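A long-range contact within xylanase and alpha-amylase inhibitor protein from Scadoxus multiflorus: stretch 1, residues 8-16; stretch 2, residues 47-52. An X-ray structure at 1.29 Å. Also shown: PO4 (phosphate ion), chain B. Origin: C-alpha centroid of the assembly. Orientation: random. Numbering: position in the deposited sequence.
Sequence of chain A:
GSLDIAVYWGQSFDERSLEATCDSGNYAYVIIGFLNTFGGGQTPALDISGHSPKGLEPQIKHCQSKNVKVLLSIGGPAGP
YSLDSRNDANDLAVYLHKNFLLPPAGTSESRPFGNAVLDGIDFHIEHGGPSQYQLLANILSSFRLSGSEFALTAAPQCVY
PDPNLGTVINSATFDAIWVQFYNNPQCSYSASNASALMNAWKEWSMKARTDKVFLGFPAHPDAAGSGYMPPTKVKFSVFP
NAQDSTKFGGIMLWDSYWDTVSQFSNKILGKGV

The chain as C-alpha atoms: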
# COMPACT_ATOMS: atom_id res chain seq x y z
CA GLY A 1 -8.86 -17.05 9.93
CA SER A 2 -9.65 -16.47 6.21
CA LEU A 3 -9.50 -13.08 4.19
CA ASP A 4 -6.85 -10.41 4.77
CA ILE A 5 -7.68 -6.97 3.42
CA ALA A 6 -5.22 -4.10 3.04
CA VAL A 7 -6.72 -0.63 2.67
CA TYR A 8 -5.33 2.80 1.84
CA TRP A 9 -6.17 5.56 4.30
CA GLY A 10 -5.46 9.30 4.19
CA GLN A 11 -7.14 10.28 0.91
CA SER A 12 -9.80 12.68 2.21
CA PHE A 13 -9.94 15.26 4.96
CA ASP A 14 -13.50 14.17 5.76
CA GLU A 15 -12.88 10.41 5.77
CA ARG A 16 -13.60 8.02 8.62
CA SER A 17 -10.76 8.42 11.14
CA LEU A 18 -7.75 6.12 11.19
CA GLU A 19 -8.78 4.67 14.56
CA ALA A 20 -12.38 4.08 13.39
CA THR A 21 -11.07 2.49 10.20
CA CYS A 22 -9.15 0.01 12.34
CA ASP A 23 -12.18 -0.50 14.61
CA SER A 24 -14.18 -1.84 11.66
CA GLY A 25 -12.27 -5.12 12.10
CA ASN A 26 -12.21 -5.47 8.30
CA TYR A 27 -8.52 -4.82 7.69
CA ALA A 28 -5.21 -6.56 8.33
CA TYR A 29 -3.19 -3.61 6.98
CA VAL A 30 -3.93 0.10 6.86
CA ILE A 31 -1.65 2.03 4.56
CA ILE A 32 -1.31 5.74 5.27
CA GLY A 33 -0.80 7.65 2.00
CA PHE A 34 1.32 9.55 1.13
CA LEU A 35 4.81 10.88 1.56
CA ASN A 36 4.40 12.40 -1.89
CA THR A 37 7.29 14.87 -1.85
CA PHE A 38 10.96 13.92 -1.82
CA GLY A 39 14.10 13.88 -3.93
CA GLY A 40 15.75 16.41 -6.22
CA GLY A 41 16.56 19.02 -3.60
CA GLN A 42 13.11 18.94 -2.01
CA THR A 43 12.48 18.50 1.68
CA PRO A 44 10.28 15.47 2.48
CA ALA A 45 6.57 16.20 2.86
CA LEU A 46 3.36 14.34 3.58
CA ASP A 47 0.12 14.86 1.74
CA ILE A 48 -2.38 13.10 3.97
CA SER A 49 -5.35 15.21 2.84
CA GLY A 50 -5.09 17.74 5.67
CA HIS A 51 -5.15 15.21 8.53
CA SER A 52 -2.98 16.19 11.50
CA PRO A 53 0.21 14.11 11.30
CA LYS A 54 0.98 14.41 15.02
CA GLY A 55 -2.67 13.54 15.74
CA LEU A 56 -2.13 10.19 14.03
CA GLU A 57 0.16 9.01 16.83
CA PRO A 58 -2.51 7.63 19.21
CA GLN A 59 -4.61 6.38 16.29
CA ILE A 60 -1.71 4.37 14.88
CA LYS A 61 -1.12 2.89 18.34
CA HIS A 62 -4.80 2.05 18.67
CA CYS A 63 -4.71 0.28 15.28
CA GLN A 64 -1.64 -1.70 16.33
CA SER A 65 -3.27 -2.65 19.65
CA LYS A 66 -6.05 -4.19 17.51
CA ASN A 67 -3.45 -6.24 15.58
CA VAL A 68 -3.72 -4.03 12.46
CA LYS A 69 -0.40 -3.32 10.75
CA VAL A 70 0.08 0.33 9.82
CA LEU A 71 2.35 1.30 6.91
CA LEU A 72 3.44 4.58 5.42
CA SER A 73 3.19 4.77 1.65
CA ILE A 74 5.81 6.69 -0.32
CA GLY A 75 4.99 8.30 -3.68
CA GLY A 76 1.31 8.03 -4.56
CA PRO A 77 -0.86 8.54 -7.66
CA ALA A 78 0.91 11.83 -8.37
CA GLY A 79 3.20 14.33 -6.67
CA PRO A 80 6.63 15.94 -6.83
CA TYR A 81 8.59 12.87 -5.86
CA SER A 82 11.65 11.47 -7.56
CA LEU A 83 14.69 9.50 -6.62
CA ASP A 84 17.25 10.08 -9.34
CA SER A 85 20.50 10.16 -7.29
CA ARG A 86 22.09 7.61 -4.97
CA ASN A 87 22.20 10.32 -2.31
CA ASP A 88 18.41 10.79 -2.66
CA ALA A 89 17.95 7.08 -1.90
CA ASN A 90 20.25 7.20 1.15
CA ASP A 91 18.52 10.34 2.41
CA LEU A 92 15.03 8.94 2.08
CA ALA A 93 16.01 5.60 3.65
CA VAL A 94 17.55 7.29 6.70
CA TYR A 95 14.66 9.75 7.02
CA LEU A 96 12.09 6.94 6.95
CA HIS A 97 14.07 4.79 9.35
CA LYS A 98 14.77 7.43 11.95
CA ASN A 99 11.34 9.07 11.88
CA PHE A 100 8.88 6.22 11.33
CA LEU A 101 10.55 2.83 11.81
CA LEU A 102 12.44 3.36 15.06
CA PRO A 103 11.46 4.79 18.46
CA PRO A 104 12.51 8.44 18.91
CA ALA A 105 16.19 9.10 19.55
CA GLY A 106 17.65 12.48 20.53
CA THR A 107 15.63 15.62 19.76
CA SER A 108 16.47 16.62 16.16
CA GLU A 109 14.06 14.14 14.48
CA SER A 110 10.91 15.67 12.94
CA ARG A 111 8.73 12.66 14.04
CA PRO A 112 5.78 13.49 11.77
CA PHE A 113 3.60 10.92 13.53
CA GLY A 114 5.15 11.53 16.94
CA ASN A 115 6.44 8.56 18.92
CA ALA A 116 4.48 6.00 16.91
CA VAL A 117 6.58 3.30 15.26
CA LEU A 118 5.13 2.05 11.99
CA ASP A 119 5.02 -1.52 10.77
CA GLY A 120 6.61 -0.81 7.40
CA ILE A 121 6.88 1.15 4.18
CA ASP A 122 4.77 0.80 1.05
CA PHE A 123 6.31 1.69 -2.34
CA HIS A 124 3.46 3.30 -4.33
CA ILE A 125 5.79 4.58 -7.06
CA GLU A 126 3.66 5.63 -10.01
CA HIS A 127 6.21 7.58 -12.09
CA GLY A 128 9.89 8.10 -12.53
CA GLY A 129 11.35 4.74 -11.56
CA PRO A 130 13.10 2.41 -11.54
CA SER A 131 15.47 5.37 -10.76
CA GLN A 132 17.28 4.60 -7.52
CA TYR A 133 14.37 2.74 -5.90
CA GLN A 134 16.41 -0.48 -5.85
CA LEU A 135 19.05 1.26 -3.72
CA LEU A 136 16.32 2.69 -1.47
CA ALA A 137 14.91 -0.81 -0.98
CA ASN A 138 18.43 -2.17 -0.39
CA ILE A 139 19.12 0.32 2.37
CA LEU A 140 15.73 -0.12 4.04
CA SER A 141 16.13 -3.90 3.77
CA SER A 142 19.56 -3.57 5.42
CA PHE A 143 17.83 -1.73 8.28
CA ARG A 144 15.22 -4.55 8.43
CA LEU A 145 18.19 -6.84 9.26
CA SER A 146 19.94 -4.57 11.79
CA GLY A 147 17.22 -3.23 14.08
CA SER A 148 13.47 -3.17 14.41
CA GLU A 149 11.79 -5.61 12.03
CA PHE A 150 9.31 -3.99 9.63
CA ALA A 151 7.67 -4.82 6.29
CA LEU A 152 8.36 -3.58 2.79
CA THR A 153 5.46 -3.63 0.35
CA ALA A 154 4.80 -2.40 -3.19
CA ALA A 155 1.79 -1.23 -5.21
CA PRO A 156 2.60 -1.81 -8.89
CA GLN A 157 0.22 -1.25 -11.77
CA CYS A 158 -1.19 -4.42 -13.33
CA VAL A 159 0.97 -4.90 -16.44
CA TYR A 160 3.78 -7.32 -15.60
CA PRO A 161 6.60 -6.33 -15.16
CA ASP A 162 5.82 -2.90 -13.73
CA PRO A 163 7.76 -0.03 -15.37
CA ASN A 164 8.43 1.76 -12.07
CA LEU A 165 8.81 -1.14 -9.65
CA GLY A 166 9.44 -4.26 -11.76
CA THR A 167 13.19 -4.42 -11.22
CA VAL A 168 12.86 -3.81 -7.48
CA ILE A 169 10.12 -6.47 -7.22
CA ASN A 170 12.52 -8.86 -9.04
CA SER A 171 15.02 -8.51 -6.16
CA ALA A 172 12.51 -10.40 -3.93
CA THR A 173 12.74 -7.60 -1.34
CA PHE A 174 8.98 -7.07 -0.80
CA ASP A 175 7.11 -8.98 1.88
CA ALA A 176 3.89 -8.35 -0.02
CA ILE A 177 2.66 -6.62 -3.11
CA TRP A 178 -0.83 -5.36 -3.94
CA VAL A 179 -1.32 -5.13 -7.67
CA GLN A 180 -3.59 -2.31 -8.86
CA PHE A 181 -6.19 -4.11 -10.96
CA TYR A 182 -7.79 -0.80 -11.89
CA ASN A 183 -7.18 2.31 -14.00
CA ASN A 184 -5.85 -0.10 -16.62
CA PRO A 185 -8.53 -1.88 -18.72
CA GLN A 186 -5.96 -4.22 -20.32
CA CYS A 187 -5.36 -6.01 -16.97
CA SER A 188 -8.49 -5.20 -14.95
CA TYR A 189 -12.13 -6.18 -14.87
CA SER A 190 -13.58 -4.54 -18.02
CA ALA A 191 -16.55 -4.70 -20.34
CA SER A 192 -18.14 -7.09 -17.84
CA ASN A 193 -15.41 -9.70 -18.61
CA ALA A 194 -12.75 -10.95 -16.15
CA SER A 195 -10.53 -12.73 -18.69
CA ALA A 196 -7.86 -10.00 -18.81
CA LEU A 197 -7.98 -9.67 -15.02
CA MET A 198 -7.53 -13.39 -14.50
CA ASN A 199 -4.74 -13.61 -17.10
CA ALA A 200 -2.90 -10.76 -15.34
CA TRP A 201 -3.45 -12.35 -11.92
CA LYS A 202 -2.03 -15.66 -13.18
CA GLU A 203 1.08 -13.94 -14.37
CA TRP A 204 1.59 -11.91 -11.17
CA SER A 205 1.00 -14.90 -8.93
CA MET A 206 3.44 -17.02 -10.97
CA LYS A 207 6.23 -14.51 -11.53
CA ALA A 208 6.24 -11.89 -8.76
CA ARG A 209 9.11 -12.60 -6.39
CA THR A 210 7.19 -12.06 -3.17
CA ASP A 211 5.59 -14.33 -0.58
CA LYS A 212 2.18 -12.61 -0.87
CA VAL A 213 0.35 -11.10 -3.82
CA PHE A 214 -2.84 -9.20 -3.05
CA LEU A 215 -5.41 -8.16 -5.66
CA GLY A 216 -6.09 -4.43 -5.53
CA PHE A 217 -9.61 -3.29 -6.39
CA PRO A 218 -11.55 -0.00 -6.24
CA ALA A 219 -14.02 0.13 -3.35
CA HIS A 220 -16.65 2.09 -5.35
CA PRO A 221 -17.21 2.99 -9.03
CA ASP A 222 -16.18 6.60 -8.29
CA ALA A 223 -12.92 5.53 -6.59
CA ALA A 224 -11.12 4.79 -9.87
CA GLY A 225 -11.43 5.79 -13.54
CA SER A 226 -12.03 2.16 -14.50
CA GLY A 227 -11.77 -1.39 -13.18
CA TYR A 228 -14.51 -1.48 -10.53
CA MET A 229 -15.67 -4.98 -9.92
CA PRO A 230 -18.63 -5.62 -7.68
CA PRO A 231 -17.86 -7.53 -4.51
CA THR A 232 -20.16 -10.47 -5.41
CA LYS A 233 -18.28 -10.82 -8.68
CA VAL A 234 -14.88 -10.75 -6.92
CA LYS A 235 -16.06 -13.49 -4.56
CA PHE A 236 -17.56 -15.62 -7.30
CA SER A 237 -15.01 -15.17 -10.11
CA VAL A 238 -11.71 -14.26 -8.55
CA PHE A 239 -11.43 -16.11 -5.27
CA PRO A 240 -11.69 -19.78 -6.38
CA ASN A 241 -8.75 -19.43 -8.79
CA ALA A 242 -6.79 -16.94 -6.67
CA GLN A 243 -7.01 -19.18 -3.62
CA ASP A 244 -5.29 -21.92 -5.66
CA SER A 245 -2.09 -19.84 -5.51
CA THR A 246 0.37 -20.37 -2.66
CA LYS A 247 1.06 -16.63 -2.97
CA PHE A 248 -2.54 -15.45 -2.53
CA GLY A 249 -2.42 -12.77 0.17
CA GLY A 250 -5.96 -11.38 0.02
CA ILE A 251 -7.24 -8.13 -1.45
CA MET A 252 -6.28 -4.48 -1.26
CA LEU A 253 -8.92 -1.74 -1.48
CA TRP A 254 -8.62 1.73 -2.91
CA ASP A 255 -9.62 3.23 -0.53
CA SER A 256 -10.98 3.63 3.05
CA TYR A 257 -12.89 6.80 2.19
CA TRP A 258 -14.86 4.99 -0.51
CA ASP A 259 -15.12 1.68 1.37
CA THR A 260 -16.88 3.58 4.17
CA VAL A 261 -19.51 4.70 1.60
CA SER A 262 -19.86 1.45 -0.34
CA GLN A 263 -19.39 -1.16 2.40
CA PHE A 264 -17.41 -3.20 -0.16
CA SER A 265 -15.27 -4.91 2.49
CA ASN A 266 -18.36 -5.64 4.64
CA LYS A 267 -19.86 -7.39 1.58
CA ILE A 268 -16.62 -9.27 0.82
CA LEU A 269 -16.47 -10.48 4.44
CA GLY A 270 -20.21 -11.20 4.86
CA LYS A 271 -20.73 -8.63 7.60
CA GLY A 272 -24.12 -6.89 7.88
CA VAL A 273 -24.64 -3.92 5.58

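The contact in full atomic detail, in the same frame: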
# COMPACT_ATOMS: atom_id res chain seq x y z
N TYR A 8 -5.95 1.49 1.76
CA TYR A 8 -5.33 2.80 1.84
C TYR A 8 -6.20 3.75 2.64
O TYR A 8 -7.42 3.78 2.49
CB TYR A 8 -5.07 3.36 0.45
CG TYR A 8 -3.82 2.82 -0.19
CD1 TYR A 8 -3.85 1.68 -1.00
CD2 TYR A 8 -2.59 3.44 0.02
CE1 TYR A 8 -2.69 1.19 -1.59
CE2 TYR A 8 -1.42 2.95 -0.58
CZ TYR A 8 -1.49 1.82 -1.37
OH TYR A 8 -0.36 1.32 -1.98
N TRP A 9 -5.53 4.55 3.47
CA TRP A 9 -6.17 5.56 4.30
C TRP A 9 -5.42 6.87 4.09
O TRP A 9 -4.22 6.86 3.78
CB TRP A 9 -6.13 5.14 5.78
CG TRP A 9 -6.86 6.09 6.67
CD1 TRP A 9 -8.17 6.01 7.04
CD2 TRP A 9 -6.34 7.28 7.28
NE1 TRP A 9 -8.50 7.07 7.85
CE2 TRP A 9 -7.39 7.87 8.01
CE3 TRP A 9 -5.08 7.90 7.29
CZ2 TRP A 9 -7.24 9.06 8.73
CZ3 TRP A 9 -4.93 9.08 8.01
CH2 TRP A 9 -6.00 9.64 8.72
N GLY A 10 -6.11 8.00 4.23
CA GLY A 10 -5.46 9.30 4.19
C GLY A 10 -5.84 10.16 3.00
O GLY A 10 -5.29 11.25 2.83
N GLN A 11 -6.78 9.68 2.19
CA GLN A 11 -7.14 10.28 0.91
C GLN A 11 -8.21 11.37 0.95
O GLN A 11 -8.48 11.98 -0.07
CB GLN A 11 -7.56 9.18 -0.09
CG GLN A 11 -6.41 8.28 -0.54
CD GLN A 11 -5.86 7.39 0.58
OE1 GLN A 11 -6.59 6.62 1.20
NE2 GLN A 11 -4.56 7.49 0.83
N SER A 12 -8.80 11.62 2.12
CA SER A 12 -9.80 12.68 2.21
C SER A 12 -9.85 13.27 3.60
O SER A 12 -9.96 12.55 4.58
CB SER A 12 -11.20 12.18 1.85
OG SER A 12 -12.13 13.25 1.90
N PHE A 13 -9.84 14.60 3.68
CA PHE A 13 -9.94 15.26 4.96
C PHE A 13 -11.15 14.80 5.77
O PHE A 13 -11.10 14.73 7.00
CB PHE A 13 -9.98 16.78 4.78
CG PHE A 13 -9.98 17.54 6.07
CD1 PHE A 13 -8.83 17.60 6.85
CD2 PHE A 13 -11.13 18.20 6.52
CE1 PHE A 13 -8.81 18.32 8.05
CE2 PHE A 13 -11.12 18.91 7.72
CZ PHE A 13 -9.97 18.97 8.48
N ASP A 14 -12.25 14.50 5.08
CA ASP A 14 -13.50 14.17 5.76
C ASP A 14 -13.73 12.67 5.92
O ASP A 14 -14.83 12.26 6.29
CB ASP A 14 -14.68 14.82 5.05
CG ASP A 14 -14.53 16.31 4.99
OD1 ASP A 14 -14.39 16.94 6.05
OD2 ASP A 14 -14.50 16.84 3.87
N GLU A 15 -12.71 11.86 5.67
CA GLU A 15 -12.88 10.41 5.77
C GLU A 15 -13.00 9.94 7.21
O GLU A 15 -12.56 10.61 8.16
CB GLU A 15 -11.72 9.68 5.08
CG GLU A 15 -10.42 9.71 5.85
CD GLU A 15 -9.26 9.21 5.02
OE1 GLU A 15 -9.29 8.02 4.63
OE2 GLU A 15 -8.32 10.00 4.77
N ARG A 16 -13.58 8.76 7.36
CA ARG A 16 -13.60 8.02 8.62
C ARG A 16 -12.18 8.01 9.21
O ARG A 16 -11.20 7.73 8.49
CB ARG A 16 -14.07 6.59 8.33
CG ARG A 16 -14.03 5.64 9.53
CD ARG A 16 -14.44 4.22 9.15
NE ARG A 16 -13.55 3.66 8.13
CZ ARG A 16 -13.81 2.57 7.41
NH1 ARG A 16 -14.93 1.89 7.59
NH2 ARG A 16 -12.94 2.18 6.50
N ASP A 47 1.45 14.39 2.11
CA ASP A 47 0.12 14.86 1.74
C ASP A 47 -0.84 13.79 2.21
O ASP A 47 -1.04 12.78 1.52
CB ASP A 47 -0.00 15.11 0.23
CG ASP A 47 -1.36 15.67 -0.16
OD1 ASP A 47 -2.29 15.66 0.67
OD2 ASP A 47 -1.49 16.10 -1.33
N ILE A 48 -1.38 13.99 3.40
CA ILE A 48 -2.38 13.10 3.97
C ILE A 48 -3.71 13.83 4.07
O ILE A 48 -4.42 13.74 5.08
CB ILE A 48 -1.92 12.49 5.33
CG1 ILE A 48 -1.49 13.57 6.33
CG2 ILE A 48 -0.79 11.49 5.10
CD1 ILE A 48 -1.28 13.05 7.75
N SER A 49 -4.04 14.57 3.02
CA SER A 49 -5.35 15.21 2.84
C SER A 49 -5.76 16.06 4.04
O SER A 49 -6.92 16.04 4.47
CB SER A 49 -6.42 14.17 2.51
OG SER A 49 -6.02 13.39 1.40
N GLY A 50 -4.81 16.80 4.60
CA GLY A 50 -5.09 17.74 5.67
C GLY A 50 -5.22 17.15 7.06
O GLY A 50 -5.41 17.90 8.01
N HIS A 51 -5.11 15.83 7.20
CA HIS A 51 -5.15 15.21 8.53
C HIS A 51 -3.93 15.65 9.33
O HIS A 51 -2.86 15.84 8.78
CB HIS A 51 -5.12 13.68 8.42
CG HIS A 51 -6.32 13.09 7.74
ND1 HIS A 51 -7.61 13.27 8.19
CD2 HIS A 51 -6.41 12.29 6.65
CE1 HIS A 51 -8.44 12.61 7.41
NE2 HIS A 51 -7.74 12.01 6.46
N SER A 52 -4.10 15.83 10.64
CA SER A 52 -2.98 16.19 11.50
C SER A 52 -1.99 15.03 11.64
O SER A 52 -2.35 13.98 12.18
CB SER A 52 -3.49 16.60 12.87
OG SER A 52 -2.43 16.64 13.80
P PO4 B . -7.69 14.69 11.44
O1 PO4 B . -8.40 14.93 10.14
O2 PO4 B . -8.71 14.50 12.54
O3 PO4 B . -6.89 13.41 11.31
O4 PO4 B . -6.79 15.86 11.76

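The most unusual feature of this contact is a histidine ring engaged by a carboxylate, a phosphate ion and a tryptophan at once. His51 NE2 donates a hydrogen bond to Glu15 OE2 (2.7 Å), while His51 ND1 donates one to PO4 O1 (2.7 Å). With both nitrogens acting as donors the imidazole is doubly protonated, a state favoured by two anionic partners. The phosphate, probably carried over from the crystallisation liquor, is also bound by the backbone of the second stretch, Ser52 N to PO4 O4 at 2.9 Å. One face of the imidazole lies against Trp9 in an offset stack, the ring centroid of His51 4.4 Å from that of the six-membered ring of Trp9 and the planes inclined by 23°. Trp9 is steadied at its other end, where NE1 donates to Arg16 O (2.9 Å).

Glu15 suits its buried place because its carboxylate serves both stretches. Besides binding His51, its OE2 accepts from Ser12 N (3.1 Å), tying together the ends of the type I turn Ser12–Glu15, which is closed by Glu15 N to Ser12 O (3.0 Å).

A second anchor lies at Ser49, whose CA-to-CB bond points toward the first stretch. Its short side chain brings OG within 2.7 Å of Gly10 O, to which it donates a hydrogen bond. Gly10 has phi/psi of 114/5°, where a CB would jam against the preceding carbonyl oxygen, so glycine is called for.

Ser49 and Gly50 form the corner of a type I' turn, closed by His51 N to Ile48 O (3.1 Å). Positive phi favours glycine at Gly50, and an ideal CB there would sit only 3.0 Å from Phe13 CD1. The exposed Phe13 ring instead packs edge-on against this turn, with CE1 3.4 Å from Gly50 O. Altogether 388 Å² is buried between the stretches, His51 contributing the largest share.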